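Long-range contacts in trans-4-hydroxy-L-proline dehydratase (Clostridioides difficile 70-100-2010, PDB 6VXC), which dehydrates trans-4-hydroxy-L-proline to (S)-1-pyrroline-5-carboxylate by glycyl radical chemistry, a step in the anaerobic breakdown of hydroxyproline: residues A[37-42]-A[96-101]; A[473-478]-A[672-677]; A[201-206]-A[220-225]; A[423-428]-A[755-760]. All coordinates share one frame; numbering follows the deposited sequence.

Interaction 1: A[37-42]-A[96-101]; sequences INAEPH and SPNGAP
Asn98 reaches from its turn across Ala39 and Pro41, and its side chain can be followed outward atom by atom. CB rests against Ala39 CB at 3.7 Å; CG lies as far from Pro41 CA; and ND2, at the tip, donates to Ala39 O (3.0 Å, 161° at the hydrogen). That acceptor sits in the Asn98 amide plane, but seen from Ala39 the donor stands well above the carbonyl plane. Pro41 runs alongside the amide, pointing the same way. Asn98 is the third residue of a type II turn from Ser96 to Gly99, which has Gly99 N bonded to Ser96 O.

The backbones pair just beyond. His42 N donates to Asn98 O at 3.1 Å, and Ala100 N to His42 O at 2.8 Å, so Gly99 and His42 make a parallel bridge. With chi1 at 65°, the His42 ring folds back against Gly99, whose CA lies over one ring face, 3.5 Å from the centroid, as a CH-pi contact. ND1 gives a nearly straight bond to Glu40 O (2.8 Å) and NE2 is hydrogen-bonded to Asp95 OD1, which together fix the ring's rotation.

The bridge belongs to a two-stranded parallel sheet, 42-44 with 99-101, whose strand 42-44 follows helix 27-38; Pro41 leans on Tyr357, and Asn98 on Pro342, both in loops.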
loop_
_atom_site.group_PDB
_atom_site.type_symbol
_atom_site.label_atom_id
_atom_site.label_comp_id
_atom_site.label_asym_id
_atom_site.label_seq_id
_atom_site.Cartn_x
_atom_site.Cartn_y
_atom_site.Cartn_z
ATOM N N ILE A 37 6.682 -20.881 -0.304
ATOM C CA ILE A 37 6.872 -20.525 -1.703
ATOM C C ILE A 37 6.233 -21.540 -2.631
ATOM O O ILE A 37 6.007 -21.235 -3.801
ATOM C CB ILE A 37 8.362 -20.375 -2.064
ATOM C CG1 ILE A 37 9.077 -21.721 -1.902
ATOM C CG2 ILE A 37 9.005 -19.300 -1.223
ATOM C CD1 ILE A 37 10.477 -21.739 -2.445
ATOM N N ASN A 38 5.893 -22.726 -2.137
ATOM C CA ASN A 38 5.240 -23.730 -2.971
ATOM C C ASN A 38 3.719 -23.711 -2.867
ATOM O O ASN A 38 3.061 -24.438 -3.611
ATOM C CB ASN A 38 5.753 -25.139 -2.621
ATOM C CG ASN A 38 7.174 -25.396 -3.119
ATOM O OD1 ASN A 38 7.511 -25.120 -4.268
ATOM N ND2 ASN A 38 8.014 -25.910 -2.239
ATOM N N ALA A 39 3.141 -22.911 -1.976
ATOM C CA ALA A 39 1.690 -22.892 -1.837
ATOM C C ALA A 39 1.031 -22.275 -3.064
ATOM O O ALA A 39 1.484 -21.257 -3.589
ATOM C CB ALA A 39 1.289 -22.131 -0.577
ATOM N N GLU A 40 -0.030 -22.880 -3.509
ATOM C CA GLU A 40 -0.713 -22.383 -4.701
ATOM C C GLU A 40 -1.787 -21.358 -4.334
ATOM O O GLU A 40 -2.576 -21.585 -3.419
ATOM C CB GLU A 40 -1.357 -23.532 -5.478
ATOM C CG GLU A 40 -0.359 -24.472 -6.171
ATOM C CD GLU A 40 0.351 -23.820 -7.367
ATOM O OE1 GLU A 40 -0.180 -23.915 -8.495
ATOM O OE2 GLU A 40 1.433 -23.208 -7.187
ATOM N N PRO A 41 -1.847 -20.229 -5.031
ATOM C CA PRO A 41 -2.898 -19.239 -4.743
ATOM C C PRO A 41 -4.286 -19.785 -5.072
ATOM O O PRO A 41 -4.521 -20.299 -6.166
ATOM C CB PRO A 41 -2.527 -18.045 -5.634
ATOM C CG PRO A 41 -1.618 -18.564 -6.652
ATOM C CD PRO A 41 -0.998 -19.849 -6.171
ATOM N N HIS A 42 -5.205 -19.646 -4.117
ATOM C CA HIS A 42 -6.562 -20.166 -4.235
ATOM C C HIS A 42 -7.467 -19.376 -3.296
ATOM O O HIS A 42 -7.000 -18.675 -2.396
ATOM C CB HIS A 42 -6.606 -21.661 -3.893
ATOM C CG HIS A 42 -6.255 -21.958 -2.466
ATOM N ND1 HIS A 42 -4.961 -21.919 -1.992
ATOM C CD2 HIS A 42 -7.032 -22.283 -1.403
ATOM C CE1 HIS A 42 -4.953 -22.210 -0.704
ATOM N NE2 HIS A 42 -6.196 -22.439 -0.321
ATOM N N SER A 96 -5.480 -22.485 4.323
ATOM C CA SER A 96 -4.113 -22.970 4.206
ATOM C C SER A 96 -3.267 -21.844 3.637
ATOM O O SER A 96 -3.801 -20.792 3.255
ATOM C CB SER A 96 -4.033 -24.221 3.320
ATOM O OG SER A 96 -4.427 -23.920 2.000
ATOM N N PRO A 97 -1.947 -22.011 3.610
ATOM C CA PRO A 97 -1.083 -20.965 3.053
ATOM C C PRO A 97 -1.505 -20.598 1.636
ATOM O O PRO A 97 -1.793 -21.466 0.812
ATOM C CB PRO A 97 0.305 -21.614 3.074
ATOM C CG PRO A 97 0.228 -22.589 4.218
ATOM C CD PRO A 97 -1.170 -23.129 4.181
ATOM N N ASN A 98 -1.497 -19.295 1.349
ATOM C CA ASN A 98 -1.870 -18.728 0.049
ATOM C C ASN A 98 -3.365 -18.946 -0.271
ATOM O O ASN A 98 -3.728 -18.873 -1.466
ATOM C CB ASN A 98 -0.986 -19.276 -1.080
ATOM C CG ASN A 98 -0.544 -18.193 -2.048
ATOM O OD1 ASN A 98 -0.843 -17.019 -1.851
ATOM N ND2 ASN A 98 0.203 -18.577 -3.081
ATOM N N GLY A 99 -4.165 -19.179 0.694
ATOM C CA GLY A 99 -5.611 -19.236 0.541
ATOM C C GLY A 99 -6.236 -17.927 0.974
ATOM O O GLY A 99 -6.140 -17.539 2.141
ATOM N N ALA A 100 -6.825 -17.227 0.023
ATOM C CA ALA A 100 -7.429 -15.934 0.328
ATOM C C ALA A 100 -8.895 -16.111 0.704
ATOM O O ALA A 100 -9.648 -16.749 -0.043
ATOM C CB ALA A 100 -7.331 -14.987 -0.863
ATOM N N PRO A 101 -9.346 -15.563 1.824
ATOM C CA PRO A 101 -10.788 -15.484 2.068
ATOM C C PRO A 101 -11.436 -14.553 1.052
ATOM O O PRO A 101 -10.763 -13.811 0.335
ATOM C CB PRO A 101 -10.892 -14.908 3.482
ATOM C CG PRO A 101 -9.505 -14.980 4.047
ATOM C CD PRO A 101 -8.568 -14.925 2.892
#

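Interaction 2: A[473-478]-A[672-677]; sequences IPKILE and GEIMGA
Two helix ends meet here: the chain leaving helix 667-673 passes the first turns of helix 473-481, and Lys475, Glu478 and Met675 lock them together. Lys475 stretches out until a bend at its last torsion brings Lys475 NZ into a hydrogen bond with Ile674 O, 2.7 Å, in the carbonyl plane. On the way its CD passes Ile674 CD1 at 3.7 Å, the two side chains crossing at about a right angle. The same NZ forms a salt bridge to Glu478 OE1 (2.9 Å), one helical turn on, and another to Asp486.

Glu478, with CG anti to the backbone N (chi1 -176°), and Met675 slide past each other in opposite directions. Glu478 OE2 takes the amide of Gly676 at 2.7 Å through the syn lone pair; the hydrogen bond is bent, 138° at the hydrogen. A water donates to OE2 at 2.6 Å and also to Ala677 O. Met675 lies along the helix: CG is 3.4 Å from Glu478 OE2, SD passes Lys475 N, and CE reaches Pro474 CB at 3.5 Å. Helix 575-591 touches the Pro474 and Leu477 side of the turn.

Buried charge is thus answered locally. One ammonium holds two carboxylates and a backbone carbonyl, while each Glu478 oxygen has a partner, so both groups probably stay ionised and tie the residues leaving helix 667-673 to helix 473-481.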
loop_
_atom_site.group_PDB
_atom_site.type_symbol
_atom_site.label_atom_id
_atom_site.label_comp_id
_atom_site.label_asym_id
_atom_site.label_seq_id
_atom_site.Cartn_x
_atom_site.Cartn_y
_atom_site.Cartn_z
ATOM N N ILE A 473 -2.903 12.533 -14.153
ATOM C CA ILE A 473 -2.584 13.932 -14.456
ATOM C C ILE A 473 -2.259 14.124 -15.930
ATOM O O ILE A 473 -2.723 15.107 -16.522
ATOM C CB ILE A 473 -1.484 14.444 -13.519
ATOM C CG1 ILE A 473 -1.923 14.250 -12.073
ATOM C CG2 ILE A 473 -1.201 15.901 -13.788
ATOM C CD1 ILE A 473 -0.840 14.556 -11.091
ATOM N N PRO A 474 -1.469 13.264 -16.576
ATOM C CA PRO A 474 -1.213 13.445 -18.016
ATOM C C PRO A 474 -2.483 13.439 -18.861
ATOM O O PRO A 474 -2.585 14.207 -19.821
ATOM C CB PRO A 474 -0.291 12.259 -18.353
ATOM C CG PRO A 474 0.395 11.920 -17.035
ATOM C CD PRO A 474 -0.682 12.157 -15.999
ATOM N N LYS A 475 -3.449 12.580 -18.547
ATOM C CA LYS A 475 -4.677 12.582 -19.337
ATOM C C LYS A 475 -5.515 13.835 -19.081
ATOM O O LYS A 475 -6.295 14.229 -19.945
ATOM C CB LYS A 475 -5.491 11.329 -19.066
ATOM C CG LYS A 475 -6.604 11.078 -20.097
ATOM C CD LYS A 475 -7.156 9.664 -19.972
ATOM C CE LYS A 475 -8.297 9.383 -20.956
ATOM N NZ LYS A 475 -7.791 9.140 -22.336
ATOM N N ILE A 476 -5.343 14.490 -17.937
ATOM C CA ILE A 476 -5.986 15.784 -17.753
ATOM C C ILE A 476 -5.423 16.800 -18.741
ATOM O O ILE A 476 -6.166 17.624 -19.287
ATOM C CB ILE A 476 -5.851 16.243 -16.292
ATOM C CG1 ILE A 476 -6.679 15.303 -15.395
ATOM C CG2 ILE A 476 -6.265 17.719 -16.130
ATOM C CD1 ILE A 476 -6.547 15.585 -13.907
ATOM N N LEU A 477 -4.110 16.752 -19.011
ATOM C CA LEU A 477 -3.580 17.596 -20.080
ATOM C C LEU A 477 -4.163 17.181 -21.427
ATOM O O LEU A 477 -4.518 18.034 -22.246
ATOM C CB LEU A 477 -2.044 17.549 -20.118
ATOM C CG LEU A 477 -1.371 18.375 -21.239
ATOM C CD1 LEU A 477 -1.665 19.869 -21.111
ATOM C CD2 LEU A 477 0.131 18.159 -21.267
ATOM N N GLU A 478 -4.304 15.873 -21.657
ATOM C CA GLU A 478 -4.890 15.425 -22.914
ATOM C C GLU A 478 -6.285 16.005 -23.106
ATOM O O GLU A 478 -6.587 16.562 -24.168
ATOM C CB GLU A 478 -4.930 13.894 -22.964
ATOM C CG GLU A 478 -5.451 13.308 -24.282
ATOM C CD GLU A 478 -5.331 11.785 -24.337
ATOM O OE1 GLU A 478 -6.037 11.093 -23.582
ATOM O OE2 GLU A 478 -4.513 11.280 -25.133
ATOM N N GLY A 672 -1.368 5.046 -18.864
ATOM C CA GLY A 672 -0.799 5.251 -20.182
ATOM C C GLY A 672 -1.488 4.454 -21.271
ATOM O O GLY A 672 -1.548 4.901 -22.419
ATOM N N GLU A 673 -1.986 3.262 -20.940
ATOM C CA GLU A 673 -2.654 2.421 -21.931
ATOM C C GLU A 673 -3.911 3.081 -22.505
ATOM O O GLU A 673 -4.256 2.841 -23.665
ATOM C CB GLU A 673 -2.990 1.057 -21.324
ATOM C CG GLU A 673 -1.784 0.126 -21.164
ATOM C CD GLU A 673 -2.119 -1.209 -20.471
ATOM O OE1 GLU A 673 -1.394 -2.205 -20.717
ATOM O OE2 GLU A 673 -3.113 -1.259 -19.707
ATOM N N ILE A 674 -4.636 3.864 -21.718
ATOM C CA ILE A 674 -5.862 4.466 -22.239
ATOM C C ILE A 674 -5.657 5.941 -22.569
ATOM O O ILE A 674 -6.606 6.737 -22.526
ATOM C CB ILE A 674 -7.044 4.275 -21.268
ATOM C CG1 ILE A 674 -6.603 4.545 -19.832
ATOM C CG2 ILE A 674 -7.622 2.888 -21.427
ATOM C CD1 ILE A 674 -6.490 6.015 -19.526
ATOM N N MET A 675 -4.428 6.320 -22.887
ATOM C CA MET A 675 -4.097 7.682 -23.289
ATOM C C MET A 675 -3.430 7.680 -24.655
ATOM O O MET A 675 -2.682 6.759 -24.994
ATOM C CB MET A 675 -3.190 8.343 -22.251
ATOM C CG MET A 675 -2.953 9.821 -22.442
ATOM S SD MET A 675 -2.102 10.476 -20.992
ATOM C CE MET A 675 -1.354 11.902 -21.692
ATOM N N GLY A 676 -3.694 8.719 -25.443
ATOM C CA GLY A 676 -3.034 8.864 -26.721
ATOM C C GLY A 676 -1.606 9.339 -26.553
ATOM O O GLY A 676 -1.068 9.430 -25.449
ATOM N N ALA A 677 -0.989 9.661 -27.684
ATOM C CA ALA A 677 0.347 10.228 -27.654
ATOM C C ALA A 677 0.320 11.547 -26.902
ATOM O O ALA A 677 -0.692 12.247 -26.875
ATOM C CB ALA A 677 0.874 10.433 -29.071
HETATM O O HOH W 1 -3.383 12.270 -27.309
#

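Interaction 3: A[201-206]-A[220-225]; sequences ARLKEL and DLEAMA
Leu203 and Leu221 make the close part of this contact between two nearly antiparallel helices; the axes of the short segments 201-205 and 220-225 come to 10.1 Å, with 156° between their N-to-C directions. The two leucines slide past each other in opposite directions. One methyl of Leu203, CD2, lies against Leu221 CB at 3.7 Å, and Leu203 CG stands 3.9 Å from the same Leu221 CB. In Leu221 chi1 is -71°, with CG anti to the carbonyl carbon, which sends both methyls across to the other helix; CD1 and CD2 each stand 4.1 Å from Arg202 CB, meeting only the aliphatic root of that residue.

Around this pair the fit slackens. Leu206 brings CD1 no nearer than 4.3 Å to Leu221 CD1, and Glu222 touches Leu203 only at the margin, CG to CD1 at 4.4 Å. No hydrogen bond crosses. One ion pair stays within 201-206 instead: Arg202, folded back at chi2 and chi3, gives NH1 to Glu205 OE2 at 3.1 Å, with the oxygen near the guanidinium plane and approached on the anti side, 32° out of the carboxylate plane, in an exposed residue. Arg202 NE goes to Ile552 O, which ties this edge to a helix distant in sequence.

The contact forms a helical hairpin, helix 192-205 turning into the long helix 214-248. Ile199 continues the apolar seam against Leu221, Met224 and Ala225, while helix 214-248 also packs on helices 64-78 and 542-546, with Ala223 meeting Pro65 and Pro542.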
loop_
_atom_site.group_PDB
_atom_site.type_symbol
_atom_site.label_atom_id
_atom_site.label_comp_id
_atom_site.label_asym_id
_atom_site.label_seq_id
_atom_site.Cartn_x
_atom_site.Cartn_y
_atom_site.Cartn_z
ATOM N N ALA A 201 -15.797 0.634 31.050
ATOM C CA ALA A 201 -15.729 1.875 31.813
ATOM C C ALA A 201 -16.317 3.043 31.027
ATOM O O ALA A 201 -17.042 3.874 31.588
ATOM C CB ALA A 201 -14.284 2.169 32.209
ATOM N N ARG A 202 -16.012 3.128 29.726
ATOM C CA ARG A 202 -16.596 4.182 28.899
ATOM C C ARG A 202 -18.115 4.048 28.833
ATOM O O ARG A 202 -18.837 5.042 28.933
ATOM C CB ARG A 202 -16.008 4.147 27.488
ATOM C CG ARG A 202 -14.632 4.763 27.345
ATOM C CD ARG A 202 -14.631 6.287 27.538
ATOM N NE ARG A 202 -15.268 6.998 26.426
ATOM C CZ ARG A 202 -16.324 7.802 26.544
ATOM N NH1 ARG A 202 -16.884 8.013 27.724
ATOM N NH2 ARG A 202 -16.828 8.392 25.472
ATOM N N LEU A 203 -18.614 2.825 28.633
ATOM C CA LEU A 203 -20.058 2.617 28.558
ATOM C C LEU A 203 -20.760 3.098 29.828
ATOM O O LEU A 203 -21.855 3.664 29.762
ATOM C CB LEU A 203 -20.369 1.144 28.284
ATOM C CG LEU A 203 -20.207 0.704 26.823
ATOM C CD1 LEU A 203 -20.230 -0.818 26.677
ATOM C CD2 LEU A 203 -21.283 1.345 25.961
ATOM N N LYS A 204 -20.146 2.887 30.991
ATOM C CA LYS A 204 -20.789 3.273 32.241
ATOM C C LYS A 204 -20.849 4.780 32.419
ATOM O O LYS A 204 -21.680 5.263 33.194
ATOM C CB LYS A 204 -20.064 2.629 33.424
ATOM C CG LYS A 204 -20.276 1.134 33.502
ATOM C CD LYS A 204 -19.551 0.514 34.685
ATOM C CE LYS A 204 -19.544 -1.003 34.560
ATOM N NZ LYS A 204 -18.397 -1.681 35.249
ATOM N N GLU A 205 -20.017 5.542 31.720
ATOM C CA GLU A 205 -20.003 6.978 31.941
ATOM C C GLU A 205 -20.739 7.764 30.862
ATOM O O GLU A 205 -20.798 8.990 30.944
ATOM C CB GLU A 205 -18.565 7.458 32.096
ATOM C CG GLU A 205 -17.693 7.215 30.930
ATOM C CD GLU A 205 -16.235 7.538 31.234
ATOM O OE1 GLU A 205 -15.940 7.964 32.367
ATOM O OE2 GLU A 205 -15.387 7.361 30.337
ATOM N N LEU A 206 -21.348 7.090 29.893
ATOM C CA LEU A 206 -22.164 7.785 28.903
ATOM C C LEU A 206 -23.319 8.525 29.579
ATOM O O LEU A 206 -24.008 7.980 30.444
ATOM C CB LEU A 206 -22.711 6.784 27.885
ATOM C CG LEU A 206 -21.659 6.087 27.020
ATOM C CD1 LEU A 206 -22.307 5.133 26.047
ATOM C CD2 LEU A 206 -20.799 7.115 26.288
ATOM N N ASP A 220 -21.191 1.925 19.027
ATOM C CA ASP A 220 -19.801 1.642 18.653
ATOM C C ASP A 220 -19.037 0.947 19.783
ATOM O O ASP A 220 -18.282 0.012 19.534
ATOM C CB ASP A 220 -19.070 2.935 18.269
ATOM C CG ASP A 220 -19.350 3.394 16.834
ATOM O OD1 ASP A 220 -19.898 2.607 16.030
ATOM O OD2 ASP A 220 -19.001 4.556 16.518
ATOM N N LEU A 221 -19.216 1.395 21.029
ATOM C CA LEU A 221 -18.507 0.792 22.159
ATOM C C LEU A 221 -18.987 -0.638 22.415
ATOM O O LEU A 221 -18.179 -1.528 22.699
ATOM C CB LEU A 221 -18.697 1.663 23.404
ATOM C CG LEU A 221 -17.933 2.990 23.359
ATOM C CD1 LEU A 221 -18.516 3.997 24.311
ATOM C CD2 LEU A 221 -16.447 2.782 23.675
ATOM N N GLU A 222 -20.297 -0.877 22.319
ATOM C CA GLU A 222 -20.796 -2.247 22.443
ATOM C C GLU A 222 -20.177 -3.158 21.392
ATOM O O GLU A 222 -19.838 -4.310 21.680
ATOM C CB GLU A 222 -22.327 -2.297 22.331
ATOM C CG GLU A 222 -23.073 -1.795 23.529
ATOM C CD GLU A 222 -24.599 -1.935 23.398
ATOM O OE1 GLU A 222 -25.267 -1.917 24.451
ATOM O OE2 GLU A 222 -25.123 -2.082 22.268
ATOM N N ALA A 223 -20.051 -2.675 20.156
ATOM C CA ALA A 223 -19.417 -3.484 19.126
ATOM C C ALA A 223 -17.953 -3.765 19.462
ATOM O O ALA A 223 -17.463 -4.878 19.256
ATOM C CB ALA A 223 -19.542 -2.796 17.767
ATOM N N MET A 224 -17.237 -2.759 19.966
ATOM C CA MET A 224 -15.836 -2.965 20.323
ATOM C C MET A 224 -15.690 -4.037 21.389
ATOM O O MET A 224 -14.752 -4.843 21.343
ATOM C CB MET A 224 -15.201 -1.650 20.781
ATOM C CG MET A 224 -15.001 -0.641 19.665
ATOM S SD MET A 224 -14.275 0.881 20.288
ATOM C CE MET A 224 -15.298 2.085 19.489
ATOM N N ALA A 225 -16.606 -4.055 22.366
ATOM C CA ALA A 225 -16.563 -5.063 23.425
ATOM C C ALA A 225 -16.749 -6.469 22.868
ATOM O O ALA A 225 -16.079 -7.418 23.299
ATOM C CB ALA A 225 -17.626 -4.755 24.484
#

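Interaction 4: A[423-428]-A[755-760]; sequences QPAFYN and HIQFNV
Phe426 and Ile756 pair as a hydrogen-bonded antiparallel couple: Phe426 N donates to Ile756 O at 2.9 Å and Ile756 N returns to Phe426 O at 3.1 Å. Tyr427 and His755 form a non-hydrogen-bonded pair; His755 CG lies anti to the backbone N (chi1 156°), laying the ring beside Tyr427. Tyr427 CE1 lies 3.4 Å from His755 CD2, the ring planes at 36°. The Ala425 methyl sits at the imidazole edge, 3.7 Å from NE2. On the Phe426 and Ile756 face of the sheet, Phe426 CE1 meets Phe758 CE2 at 3.7 Å, the rings 54° apart. Beyond the bridge, where the segments separate, a water links Pro424 O and Phe758 N.

Further out, helices 407-418 and 734-750 pack on the phenylalanine face. The tyrosine face turns to the probable active site, the Tyr427 side chain about 6 Å from that of Cys454; Tyr427 OH bonds Asn362, and His755 ND1 bonds Leu723 N. Strands 396-401 and 724-726 flank the pair in a mixed sheet; this is its only antiparallel step, consistent with the seam between the half-barrels of the glycyl radical enzyme fold.

Strand 755-759, from the glycine radical part, is hydrogen-bonded to the strand whose Tyr427 OH bonds Cys454 O, at the probable thiyl radical site.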
loop_
_atom_site.group_PDB
_atom_site.type_symbol
_atom_site.label_atom_id
_atom_site.label_comp_id
_atom_site.label_asym_id
_atom_site.label_seq_id
_atom_site.Cartn_x
_atom_site.Cartn_y
_atom_site.Cartn_z
ATOM N N GLN A 423 14.219 -4.722 -2.224
ATOM C CA GLN A 423 14.174 -4.380 -0.798
ATOM C C GLN A 423 15.602 -4.191 -0.285
ATOM O O GLN A 423 16.521 -4.799 -0.807
ATOM C CB GLN A 423 13.470 -5.481 0.027
ATOM C CG GLN A 423 12.025 -5.733 -0.362
ATOM C CD GLN A 423 11.305 -6.661 0.614
ATOM O OE1 GLN A 423 11.784 -6.912 1.723
ATOM N NE2 GLN A 423 10.130 -7.154 0.208
ATOM N N PRO A 424 15.799 -3.295 0.692
ATOM C CA PRO A 424 14.819 -2.368 1.265
ATOM C C PRO A 424 14.740 -1.066 0.474
ATOM O O PRO A 424 15.731 -0.676 -0.151
ATOM C CB PRO A 424 15.386 -2.082 2.659
ATOM C CG PRO A 424 16.906 -2.096 2.401
ATOM C CD PRO A 424 17.107 -3.210 1.376
ATOM N N ALA A 425 13.585 -0.406 0.515
ATOM C CA ALA A 425 13.523 0.990 0.138
ATOM C C ALA A 425 14.020 1.837 1.309
ATOM O O ALA A 425 14.056 1.387 2.457
ATOM C CB ALA A 425 12.099 1.394 -0.237
ATOM N N PHE A 426 14.362 3.084 1.011
ATOM C CA PHE A 426 14.903 4.021 1.986
ATOM C C PHE A 426 13.941 5.190 2.157
ATOM O O PHE A 426 13.518 5.788 1.167
ATOM C CB PHE A 426 16.288 4.528 1.541
ATOM C CG PHE A 426 17.301 3.421 1.296
ATOM C CD1 PHE A 426 17.343 2.756 0.080
ATOM C CD2 PHE A 426 18.208 3.064 2.277
ATOM C CE1 PHE A 426 18.271 1.739 -0.150
ATOM C CE2 PHE A 426 19.131 2.059 2.056
ATOM C CZ PHE A 426 19.163 1.386 0.842
ATOM N N TYR A 427 13.624 5.534 3.407
ATOM C CA TYR A 427 12.744 6.647 3.742
ATOM C C TYR A 427 13.469 7.633 4.648
ATOM O O TYR A 427 14.215 7.226 5.541
ATOM C CB TYR A 427 11.457 6.179 4.454
ATOM C CG TYR A 427 10.646 5.168 3.685
ATOM C CD1 TYR A 427 9.865 5.563 2.604
ATOM C CD2 TYR A 427 10.643 3.829 4.054
ATOM C CE1 TYR A 427 9.130 4.645 1.878
ATOM C CE2 TYR A 427 9.911 2.900 3.347
ATOM C CZ TYR A 427 9.151 3.314 2.255
ATOM O OH TYR A 427 8.420 2.389 1.563
ATOM N N ASN A 428 13.209 8.923 4.435
ATOM C CA ASN A 428 13.875 10.016 5.147
ATOM C C ASN A 428 13.110 10.330 6.432
ATOM O O ASN A 428 12.032 10.932 6.395
ATOM C CB ASN A 428 13.973 11.244 4.246
ATOM C CG ASN A 428 14.687 12.413 4.906
ATOM O OD1 ASN A 428 14.961 12.391 6.100
ATOM N ND2 ASN A 428 15.025 13.427 4.110
ATOM N N HIS A 755 11.957 9.641 -0.300
ATOM C CA HIS A 755 12.074 8.209 -0.515
ATOM C C HIS A 755 12.930 7.938 -1.743
ATOM O O HIS A 755 12.870 8.677 -2.725
ATOM C CB HIS A 755 10.686 7.585 -0.703
ATOM C CG HIS A 755 10.696 6.297 -1.463
ATOM N ND1 HIS A 755 10.607 6.234 -2.838
ATOM C CD2 HIS A 755 10.783 5.019 -1.032
ATOM C CE1 HIS A 755 10.627 4.970 -3.221
ATOM N NE2 HIS A 755 10.734 4.212 -2.142
ATOM N N ILE A 756 13.692 6.846 -1.694
ATOM C CA ILE A 756 14.373 6.334 -2.875
ATOM C C ILE A 756 14.533 4.826 -2.718
ATOM O O ILE A 756 14.721 4.315 -1.607
ATOM C CB ILE A 756 15.724 7.070 -3.106
ATOM C CG1 ILE A 756 16.305 6.788 -4.503
ATOM C CG2 ILE A 756 16.749 6.750 -2.024
ATOM C CD1 ILE A 756 17.427 7.741 -4.859
ATOM N N GLN A 757 14.463 4.114 -3.844
ATOM C CA GLN A 757 14.640 2.668 -3.867
ATOM C C GLN A 757 15.305 2.289 -5.191
ATOM O O GLN A 757 15.147 2.988 -6.189
ATOM C CB GLN A 757 13.309 1.943 -3.710
ATOM C CG GLN A 757 12.345 2.210 -4.847
ATOM C CD GLN A 757 10.924 1.758 -4.529
ATOM O OE1 GLN A 757 10.526 1.699 -3.361
ATOM N NE2 GLN A 757 10.173 1.388 -5.561
ATOM N N PHE A 758 16.029 1.166 -5.205
ATOM C CA PHE A 758 16.946 0.846 -6.296
ATOM C C PHE A 758 16.632 -0.493 -6.964
ATOM O O PHE A 758 16.327 -1.485 -6.296
ATOM C CB PHE A 758 18.402 0.814 -5.798
ATOM C CG PHE A 758 18.846 2.088 -5.134
ATOM C CD1 PHE A 758 18.862 3.289 -5.846
ATOM C CD2 PHE A 758 19.249 2.089 -3.800
ATOM C CE1 PHE A 758 19.276 4.470 -5.234
ATOM C CE2 PHE A 758 19.662 3.267 -3.173
ATOM C CZ PHE A 758 19.680 4.463 -3.896
ATOM N N ASN A 759 16.716 -0.502 -8.288
ATOM C CA ASN A 759 16.933 -1.711 -9.067
ATOM C C ASN A 759 18.421 -1.836 -9.391
ATOM O O ASN A 759 19.082 -0.841 -9.693
ATOM C CB ASN A 759 16.123 -1.706 -10.367
ATOM C CG ASN A 759 14.780 -2.400 -10.224
ATOM O OD1 ASN A 759 14.689 -3.511 -9.701
ATOM N ND2 ASN A 759 13.732 -1.759 -10.714
ATOM N N VAL A 760 18.943 -3.059 -9.310
ATOM C CA VAL A 760 20.298 -3.362 -9.763
ATOM C C VAL A 760 20.252 -4.690 -10.502
ATOM O O VAL A 760 20.423 -5.753 -9.894
ATOM C CB VAL A 760 21.279 -3.429 -8.580
ATOM C CG1 VAL A 760 22.740 -3.681 -9.074
ATOM C CG2 VAL A 760 21.182 -2.193 -7.729
HETATM O O HOH W 2 16.367 -0.468 -2.767
#

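Overall arrangement
Interactions 2 and 4 are buried, interaction 1 is partly so, and interaction 3 is a surface contact, its centre about 32 Å from that of the chain. No two of them touch. Both 1 and 4 join strands through backbone bonds, but 1 is a single parallel bridge in a two-stranded sheet, whereas 4 lies in the central mixed sheet beside the probable catalytic cysteine, with aromatic rings on both faces. Interactions 2 and 3 involve helices: interaction 2 sends bonds from a buried ion pair to the opposing backbone, while interaction 3 has leucine packing and no hydrogen bond across. Residues 473-478 and 672-677 both fall between the strands of interaction 4 in sequence.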